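PDB 5FOC: leucyl-trna synthetase from Plasmodium falciparum, which probably attaches leucine to its tRNA at the expense of ATP, and is represented here by its editing domain, the part thought to deacylate mischarged tRNA. Local coordinates for residues S23-S28 and K108-D113; V121-S126 and E221-L226. The protein carries 2 engineered substitutions. All coordinates share one frame; numbering follows the deposited sequence.

Contact 1 of 2, residues S23-S28 and K108-D113; sequences SIFMNS and KIWNED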
ATOM      1  N   SER A  23       6.089 -10.352 -14.950  1.00 20.19           N
ATOM      2  CA  SER A  23       5.225 -10.468 -16.147  1.00 22.08           C
ATOM      3  C   SER A  23       4.408  -9.176 -16.366  1.00 20.51           C
ATOM      4  O   SER A  23       4.328  -8.664 -17.485  1.00 22.12           O
ATOM      5  CB  SER A  23       4.247 -11.619 -16.026  1.00 24.48           C
ATOM      6  OG  SER A  23       4.979 -12.791 -15.883  1.00 34.59           O
ATOM      7  N   ILE A  24       3.807  -8.696 -15.274  1.00 20.53           N
ATOM      8  CA  ILE A  24       3.049  -7.442 -15.316  1.00 19.56           C
ATOM      9  C   ILE A  24       3.943  -6.282 -15.798  1.00 19.59           C
ATOM     10  O   ILE A  24       3.562  -5.557 -16.721  1.00 21.83           O
ATOM     11  CB  ILE A  24       2.377  -7.123 -13.951  1.00 20.38           C
ATOM     12  CG1 ILE A  24       1.297  -8.151 -13.583  1.00 22.74           C
ATOM     13  CG2 ILE A  24       1.780  -5.696 -13.955  1.00 20.49           C
ATOM     14  CD1 ILE A  24       0.883  -8.124 -12.115  1.00 24.15           C
ATOM     15  N   PHE A  25       5.149  -6.213 -15.255  1.00 18.19           N
ATOM     16  CA  PHE A  25       6.141  -5.192 -15.595  1.00 19.57           C
ATOM     17  C   PHE A  25       6.462  -5.222 -17.083  1.00 18.29           C
ATOM     18  O   PHE A  25       6.402  -4.214 -17.797  1.00 21.07           O
ATOM     19  CB  PHE A  25       7.360  -5.329 -14.676  1.00 20.03           C
ATOM     20  CG  PHE A  25       8.481  -4.352 -14.928  1.00 20.26           C
ATOM     21  CD1 PHE A  25       9.352  -4.460 -15.991  1.00 20.98           C
ATOM     22  CD2 PHE A  25       8.605  -3.225 -14.091  1.00 22.29           C
ATOM     23  CE1 PHE A  25      10.382  -3.555 -16.221  1.00 21.49           C
ATOM     24  CE2 PHE A  25       9.632  -2.338 -14.321  1.00 24.72           C
ATOM     25  CZ  PHE A  25      10.475  -2.439 -15.375  1.00 21.80           C
ATOM     26  N   MET A  26       6.835  -6.406 -17.614  1.00 20.63           N
ATOM     27  CA  MET A  26       7.215  -6.485 -19.006  1.00 19.21           C
ATOM     28  C   MET A  26       6.027  -6.311 -19.947  1.00 20.42           C
ATOM     29  O   MET A  26       6.189  -5.796 -21.047  1.00 22.10           O
ATOM     30  CB  MET A  26       7.955  -7.841 -19.291  1.00 20.65           C
ATOM     31  CG  MET A  26       9.293  -7.915 -18.575  1.00 21.97           C
ATOM     32  SD  MET A  26      10.415  -6.516 -18.879  1.00 24.05           S
ATOM     33  CE  MET A  26      10.415  -6.381 -20.662  1.00 25.55           C
ATOM     34  N   ASN A  27       4.835  -6.728 -19.517  1.00 22.08           N
ATOM     35  CA  ASN A  27       3.627  -6.461 -20.303  1.00 22.83           C
ATOM     36  C   ASN A  27       3.436  -4.939 -20.502  1.00 22.64           C
ATOM     37  O   ASN A  27       3.140  -4.481 -21.610  1.00 23.02           O
ATOM     38  CB  ASN A  27       2.360  -7.055 -19.642  1.00 26.88           C
ATOM     39  CG  ASN A  27       2.271  -8.565 -19.796  1.00 32.18           C
ATOM     40  OD1 ASN A  27       2.916  -9.139 -20.661  1.00 39.38           O
ATOM     41  ND2 ASN A  27       1.472  -9.214 -18.943  1.00 42.71           N
ATOM     42  N   SER A  28       3.697  -4.191 -19.428  1.00 20.46           N
ATOM     43  CA  SER A  28       3.605  -2.701 -19.452  1.00 21.99           C
ATOM     44  C   SER A  28       4.668  -2.057 -20.314  1.00 22.61           C
ATOM     45  O   SER A  28       4.364  -1.119 -21.086  1.00 25.73           O
ATOM     46  CB  SER A  28       3.627  -2.158 -18.030  1.00 28.64           C
ATOM     47  OG  SER A  28       2.459  -2.615 -17.382  1.00 32.19           O
ATOM     48  N   LYS A 108      19.859  -5.311 -17.434  1.00 24.82           N
ATOM     49  CA  LYS A 108      19.865  -5.685 -16.027  1.00 28.39           C
ATOM     50  C   LYS A 108      18.481  -5.505 -15.389  1.00 23.83           C
ATOM     51  O   LYS A 108      18.053  -6.327 -14.578  1.00 25.14           O
ATOM     52  CB  LYS A 108      20.916  -4.859 -15.268  1.00 28.82           C
ATOM     53  CG  LYS A 108      21.146  -5.241 -13.807  1.00 36.67           C
ATOM     54  CD  LYS A 108      22.172  -4.313 -13.148  1.00 41.91           C
ATOM     55  CE  LYS A 108      22.808  -4.859 -11.862  1.00 46.80           C
ATOM     56  NZ  LYS A 108      21.843  -5.425 -10.879  1.00 48.10           N
ATOM     57  N   ILE A 109      17.786  -4.428 -15.763  1.00 22.69           N
ATOM     58  CA  ILE A 109      16.483  -4.078 -15.152  1.00 20.29           C
ATOM     59  C   ILE A 109      15.399  -4.947 -15.787  1.00 25.30           C
ATOM     60  O   ILE A 109      14.583  -5.515 -15.055  1.00 24.52           O
ATOM     61  CB  ILE A 109      16.134  -2.543 -15.261  1.00 19.85           C
ATOM     62  CG1 ILE A 109      17.187  -1.754 -14.520  1.00 21.34           C
ATOM     63  CG2 ILE A 109      14.781  -2.282 -14.638  1.00 24.01           C
ATOM     64  CD1 ILE A 109      17.216  -0.319 -14.945  1.00 23.14           C
ATOM     65  N   TRP A 110      15.398  -5.051 -17.124  1.00 23.27           N
ATOM     66  CA  TRP A 110      14.361  -5.811 -17.859  1.00 22.12           C
ATOM     67  C   TRP A 110      14.734  -7.283 -17.885  1.00 22.53           C
ATOM     68  O   TRP A 110      15.125  -7.817 -18.907  1.00 27.01           O
ATOM     69  CB  TRP A 110      14.152  -5.255 -19.261  1.00 21.17           C
ATOM     70  CG  TRP A 110      13.663  -3.784 -19.262  1.00 22.28           C
ATOM     71  CD1 TRP A 110      13.452  -2.954 -18.181  1.00 23.27           C
ATOM     72  CD2 TRP A 110      13.326  -3.019 -20.412  1.00 22.18           C
ATOM     73  NE1 TRP A 110      13.028  -1.697 -18.602  1.00 24.68           N
ATOM     74  CE2 TRP A 110      12.954  -1.706 -19.964  1.00 23.61           C
ATOM     75  CE3 TRP A 110      13.337  -3.282 -21.786  1.00 26.07           C
ATOM     76  CZ2 TRP A 110      12.537  -0.724 -20.842  1.00 25.69           C
ATOM     77  CZ3 TRP A 110      12.969  -2.282 -22.652  1.00 24.74           C
ATOM     78  CH2 TRP A 110      12.560  -1.015 -22.170  1.00 23.94           C
ATOM     79  N   ASN A 111      14.710  -7.883 -16.723  1.00 22.19           N
ATOM     80  CA  ASN A 111      15.355  -9.195 -16.492  1.00 20.52           C
ATOM     81  C   ASN A 111      14.682  -9.798 -15.316  1.00 20.56           C
ATOM     82  O   ASN A 111      14.518  -9.175 -14.292  1.00 23.65           O
ATOM     83  CB  ASN A 111      16.855  -8.953 -16.215  1.00 20.83           C
ATOM     84  CG  ASN A 111      17.695 -10.199 -16.277  1.00 23.74           C
ATOM     85  OD1 ASN A 111      17.399 -11.196 -15.642  1.00 24.00           O
ATOM     86  ND2 ASN A 111      18.799 -10.102 -16.965  1.00 26.17           N
ATOM     87  N   GLU A 112      14.324 -11.077 -15.371  1.00 22.82           N
ATOM     88  CA  GLU A 112      13.703 -11.699 -14.212  1.00 23.15           C
ATOM     89  C   GLU A 112      14.537 -11.574 -12.932  1.00 22.32           C
ATOM     90  O   GLU A 112      13.969 -11.431 -11.836  1.00 25.17           O
ATOM     91  CB  GLU A 112      13.509 -13.224 -14.488  1.00 23.73           C
ATOM     92  CG  GLU A 112      12.574 -13.891 -13.501  1.00 23.40           C
ATOM     93  CD  GLU A 112      12.753 -15.414 -13.500  1.00 29.30           C
ATOM     94  OE1 GLU A 112      13.865 -15.852 -13.137  1.00 31.10           O
ATOM     95  OE2 GLU A 112      11.811 -16.141 -13.873  1.00 37.36           O
ATOM     96  N   ASP A 113      15.869 -11.653 -13.062  1.00 22.25           N
ATOM     97  CA  ASP A 113      16.805 -11.601 -11.914  1.00 21.68           C
ATOM     98  C   ASP A 113      16.616 -10.279 -11.137  1.00 21.06           C
ATOM     99  O   ASP A 113      16.766 -10.247  -9.933  1.00 23.17           O
ATOM    100  CB  ASP A 113      18.269 -11.661 -12.356  1.00 21.01           C
ATOM    101  CG  ASP A 113      18.764 -13.063 -12.728  1.00 26.07           C
ATOM    102  OD1 ASP A 113      18.110 -14.066 -12.383  1.00 27.99           O
ATOM    103  OD2 ASP A 113      19.847 -13.110 -13.341  1.00 32.85           O
TER
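A Met-aromatic contact joins helix 18-35 to the kink between helices 103-109 and 112-118 in this editing domain: M26 and F25 both reach W110, the first residue past the end of helix 103-109. W110 sits at the centre of an inverse gamma turn, closed by a weak bond from N111 N to I109 O at 2.9 Å. N111 then caps the next helix, its OD1 accepting from D113 N at 3.0 Å with an N-H...O angle of 156°, the donor tilted a little out of the carbonyl plane.

The bend of M26 at chi2 brings SD to 4.0 Å from W110 CB, and a further bend at chi3 folds CE back to 4.1 Å from the same carbon. The sulfur lies obliquely to the indole, 4.8 Å from the centroid of its five-membered ring. F25 has CG anti to its backbone N (chi1 179°), and this sends the ring across to the indole, where CE1 comes to 3.7 Å from W110 CD1. That carbon lies at the edge of the phenyl ring, near its plane, while the two ring planes stand at 67°. Further along, F25 CZ brushes I109 CG2. F95 meets W110 edge-to-face and F115 packs on F25, extending the aromatic group. Dispersion between the rings and the polarisable sulfur therefore joins the segments; the hydrogen bonds lie within each.

Contact 2 of 2, residues V121-S126 and E221-L226; sequences VIFLGS and EHFVGL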
ATOM      1  N   VAL A 121      10.472  -6.076  -4.103  1.00 20.58           N
ATOM      2  CA  VAL A 121       9.379  -5.306  -4.712  1.00 20.36           C
ATOM      3  C   VAL A 121       8.400  -4.944  -3.622  1.00 21.76           C
ATOM      4  O   VAL A 121       7.823  -5.799  -2.985  1.00 22.11           O
ATOM      5  CB  VAL A 121       8.648  -6.041  -5.840  1.00 21.56           C
ATOM      6  CG1 VAL A 121       7.530  -5.164  -6.399  1.00 24.11           C
ATOM      7  CG2 VAL A 121       9.613  -6.541  -6.932  1.00 23.79           C
ATOM      8  N   ILE A 122       8.215  -3.613  -3.384  1.00 19.09           N
ATOM      9  CA  ILE A 122       7.514  -3.188  -2.212  1.00 19.01           C
ATOM     10  C   ILE A 122       6.499  -2.090  -2.587  1.00 17.21           C
ATOM     11  O   ILE A 122       6.932  -1.046  -3.155  1.00 19.81           O
ATOM     12  CB  ILE A 122       8.479  -2.636  -1.128  1.00 19.60           C
ATOM     13  CG1 ILE A 122       9.434  -3.713  -0.613  1.00 20.21           C
ATOM     14  CG2 ILE A 122       7.710  -1.963   0.023  1.00 21.60           C
ATOM     15  CD1 ILE A 122      10.602  -3.195   0.167  1.00 20.83           C
ATOM     16  N   PHE A 123       5.222  -2.326  -2.306  1.00 18.13           N
ATOM     17  CA  PHE A 123       4.177  -1.275  -2.327  1.00 15.25           C
ATOM     18  C   PHE A 123       4.332  -0.500  -1.028  1.00 16.47           C
ATOM     19  O   PHE A 123       4.469  -1.003   0.030  1.00 17.91           O
ATOM     20  CB  PHE A 123       2.764  -1.881  -2.453  1.00 17.61           C
ATOM     21  CG  PHE A 123       2.433  -2.418  -3.816  1.00 17.37           C
ATOM     22  CD1 PHE A 123       2.917  -3.671  -4.223  1.00 18.47           C
ATOM     23  CD2 PHE A 123       1.653  -1.717  -4.697  1.00 21.50           C
ATOM     24  CE1 PHE A 123       2.571  -4.158  -5.489  1.00 23.58           C
ATOM     25  CE2 PHE A 123       1.341  -2.182  -5.948  1.00 19.73           C
ATOM     26  CZ  PHE A 123       1.783  -3.429  -6.346  1.00 20.49           C
ATOM     27  N   LEU A 124       4.269   0.865  -1.159  1.00 19.45           N
ATOM     28  CA  LEU A 124       4.382   1.673   0.056  1.00 18.19           C
ATOM     29  C   LEU A 124       2.972   2.044   0.522  1.00 18.45           C
ATOM     30  O   LEU A 124       2.332   2.912  -0.100  1.00 21.80           O
ATOM     31  CB  LEU A 124       5.222   2.911  -0.228  1.00 20.30           C
ATOM     32  CG  LEU A 124       6.719   2.736  -0.395  1.00 20.41           C
ATOM     33  CD1 LEU A 124       7.403   4.019  -0.872  1.00 21.14           C
ATOM     34  CD2 LEU A 124       7.332   2.267   0.905  1.00 22.69           C
ATOM     35  N   GLY A 125       2.481   1.326   1.550  1.00 20.60           N
ATOM     36  CA  GLY A 125       1.138   1.440   2.062  1.00 20.55           C
ATOM     37  C   GLY A 125       1.159   2.613   3.033  1.00 20.78           C
ATOM     38  O   GLY A 125       2.086   2.706   3.780  1.00 28.45           O
ATOM     39  N   SER A 126       0.091   3.376   3.052  1.00 19.41           N
ATOM     40  CA  SER A 126       0.039   4.576   3.940  1.00 19.45           C
ATOM     41  C   SER A 126      -1.092   4.401   4.956  1.00 19.77           C
ATOM     42  O   SER A 126      -2.212   4.035   4.564  1.00 22.70           O
ATOM     43  CB  SER A 126      -0.222   5.737   3.024  1.00 20.50           C
ATOM     44  OG  SER A 126      -0.250   6.881   3.883  1.00 24.83           O
ATOM     45  N   GLU A 221      -5.265  -1.204 -11.808  1.00 20.75           N
ATOM     46  CA  GLU A 221      -6.079  -2.368 -12.162  1.00 18.94           C
ATOM     47  C   GLU A 221      -5.201  -3.598 -12.439  1.00 20.78           C
ATOM     48  O   GLU A 221      -5.580  -4.743 -12.159  1.00 24.30           O
ATOM     49  CB  GLU A 221      -6.990  -2.077 -13.352  1.00 26.78           C
ATOM     50  CG  GLU A 221      -6.328  -1.695 -14.651  1.00 29.42           C
ATOM     51  CD  GLU A 221      -7.314  -1.604 -15.819  1.00 38.88           C
ATOM     52  OE1 GLU A 221      -8.355  -2.280 -15.842  1.00 48.66           O
ATOM     53  OE2 GLU A 221      -7.031  -0.872 -16.758  1.00 48.51           O
ATOM     54  N   HIS A 222      -4.019  -3.350 -12.971  1.00 23.20           N
ATOM     55  CA  HIS A 222      -3.129  -4.445 -13.343  1.00 20.68           C
ATOM     56  C   HIS A 222      -2.506  -5.170 -12.184  1.00 21.81           C
ATOM     57  O   HIS A 222      -2.035  -6.337 -12.321  1.00 25.92           O
ATOM     58  CB  HIS A 222      -2.067  -3.973 -14.290  1.00 23.90           C
ATOM     59  CG  HIS A 222      -2.623  -3.472 -15.565  1.00 25.39           C
ATOM     60  ND1 HIS A 222      -3.411  -4.247 -16.381  1.00 25.95           N
ATOM     61  CD2 HIS A 222      -2.569  -2.249 -16.146  1.00 28.23           C
ATOM     62  CE1 HIS A 222      -3.766  -3.553 -17.439  1.00 28.03           C
ATOM     63  NE2 HIS A 222      -3.298  -2.324 -17.300  1.00 32.00           N
ATOM     64  N   PHE A 223      -2.527  -4.560 -11.020  1.00 21.42           N
ATOM     65  CA  PHE A 223      -2.020  -5.167  -9.797  1.00 21.19           C
ATOM     66  C   PHE A 223      -3.069  -5.869  -8.951  1.00 20.00           C
ATOM     67  O   PHE A 223      -2.712  -6.551  -7.970  1.00 21.17           O
ATOM     68  CB  PHE A 223      -1.334  -4.136  -8.937  1.00 18.46           C
ATOM     69  CG  PHE A 223      -0.162  -3.450  -9.586  1.00 19.44           C
ATOM     70  CD1 PHE A 223       0.933  -4.162 -10.075  1.00 25.12           C
ATOM     71  CD2 PHE A 223      -0.104  -2.059  -9.643  1.00 21.38           C
ATOM     72  CE1 PHE A 223       2.024  -3.493 -10.615  1.00 24.30           C
ATOM     73  CE2 PHE A 223       0.975  -1.402 -10.198  1.00 26.50           C
ATOM     74  CZ  PHE A 223       2.040  -2.097 -10.667  1.00 25.33           C
ATOM     75  N   VAL A 224      -4.345  -5.672  -9.305  1.00 20.36           N
ATOM     76  CA  VAL A 224      -5.437  -6.256  -8.546  1.00 20.17           C
ATOM     77  C   VAL A 224      -5.311  -7.772  -8.601  1.00 20.32           C
ATOM     78  O   VAL A 224      -5.137  -8.359  -9.651  1.00 25.73           O
ATOM     79  CB  VAL A 224      -6.816  -5.744  -9.010  1.00 20.23           C
ATOM     80  CG1 VAL A 224      -7.960  -6.476  -8.336  1.00 23.02           C
ATOM     81  CG2 VAL A 224      -6.908  -4.254  -8.638  1.00 18.84           C
ATOM     82  N   GLY A 225      -5.333  -8.369  -7.420  1.00 21.13           N
ATOM     83  CA  GLY A 225      -5.206  -9.855  -7.278  1.00 20.79           C
ATOM     84  C   GLY A 225      -3.809 -10.341  -6.890  1.00 21.06           C
ATOM     85  O   GLY A 225      -3.636 -11.481  -6.443  1.00 25.14           O
ATOM     86  N   LEU A 226      -2.768  -9.517  -7.079  1.00 22.08           N
ATOM     87  CA  LEU A 226      -1.450  -9.839  -6.586  1.00 21.43           C
ATOM     88  C   LEU A 226      -1.480 -10.096  -5.099  1.00 22.60           C
ATOM     89  O   LEU A 226      -2.173  -9.406  -4.331  1.00 22.46           O
ATOM     90  CB  LEU A 226      -0.426  -8.732  -6.816  1.00 22.47           C
ATOM     91  CG  LEU A 226       0.259  -8.529  -8.140  1.00 27.13           C
ATOM     92  CD1 LEU A 226       1.293  -7.410  -8.021  1.00 30.15           C
ATOM     93  CD2 LEU A 226       0.979  -9.799  -8.526  1.00 28.92           C
TER
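F123 and F223 meet in a T-shaped (edge-to-face) pair deep in the domain, one from the strand 120-127 and the other from the loop between strands 216-219 and 227-229. From F123 CB, which points toward the loop, chi1 of -74° sets CG beside the backbone N and anti to the carbonyl carbon, and the ring runs on to F223 with its far edge leading. Along one flank, CE1 comes to 4.3 Å from L226 CD1, an oblique approach to the phenyl ring. On the other flank CE2 lies 4.0 Å from F223 CD2. The tip, CZ, goes furthest in: it sits over one face of the F223 ring, offset toward the rim, and is 3.8 Å from F223 CG. It also touches the stem of the partner, 4.1 Å from F223 CB. With the planes at 89° and the centroids 5.2 Å apart, the edge hydrogens of F123 face the pi cloud of F223, an electrostatically favourable pairing that adds to the dispersion.

The loop brings its two contributors together by a type II beta turn from F223 to L226, closed by L226 N to F223 O at 3.1 Å. G225 takes up a positive phi of 100° there, a conformation that glycine, having no CB, accommodates beside the preceding carbonyl O.

Around this pair the sheet and a helix close in. F123 also packs on V15 of strand 7-15 and V184 of strand 181-185, the strands flanking its own; I240 of strand 238-242 touches F123, F223 and L226, while helix 18-35 lays I24 on F223 and F21 on L226.

From the N terminus, strand 7-15 leads into helix 18-35, and contact 1 closes a long excursion, partly unmodelled, when the chain returns to that helix at 108-113. Helix 112-118 then runs directly into strand 120-127, where contact 2 opens; it closes about a hundred residues later at 221-226, after further strands and helices. The two loops follow in series, neither nested nor crossed. Their centres lie about 16 Å apart, yet they touch through I24: its CD1 reaches H222 O at 3.4 Å. Helix 18-35 thus meets the helical kink through contact 1 and, through I24, the loop that contact 2 ties to the main sheet.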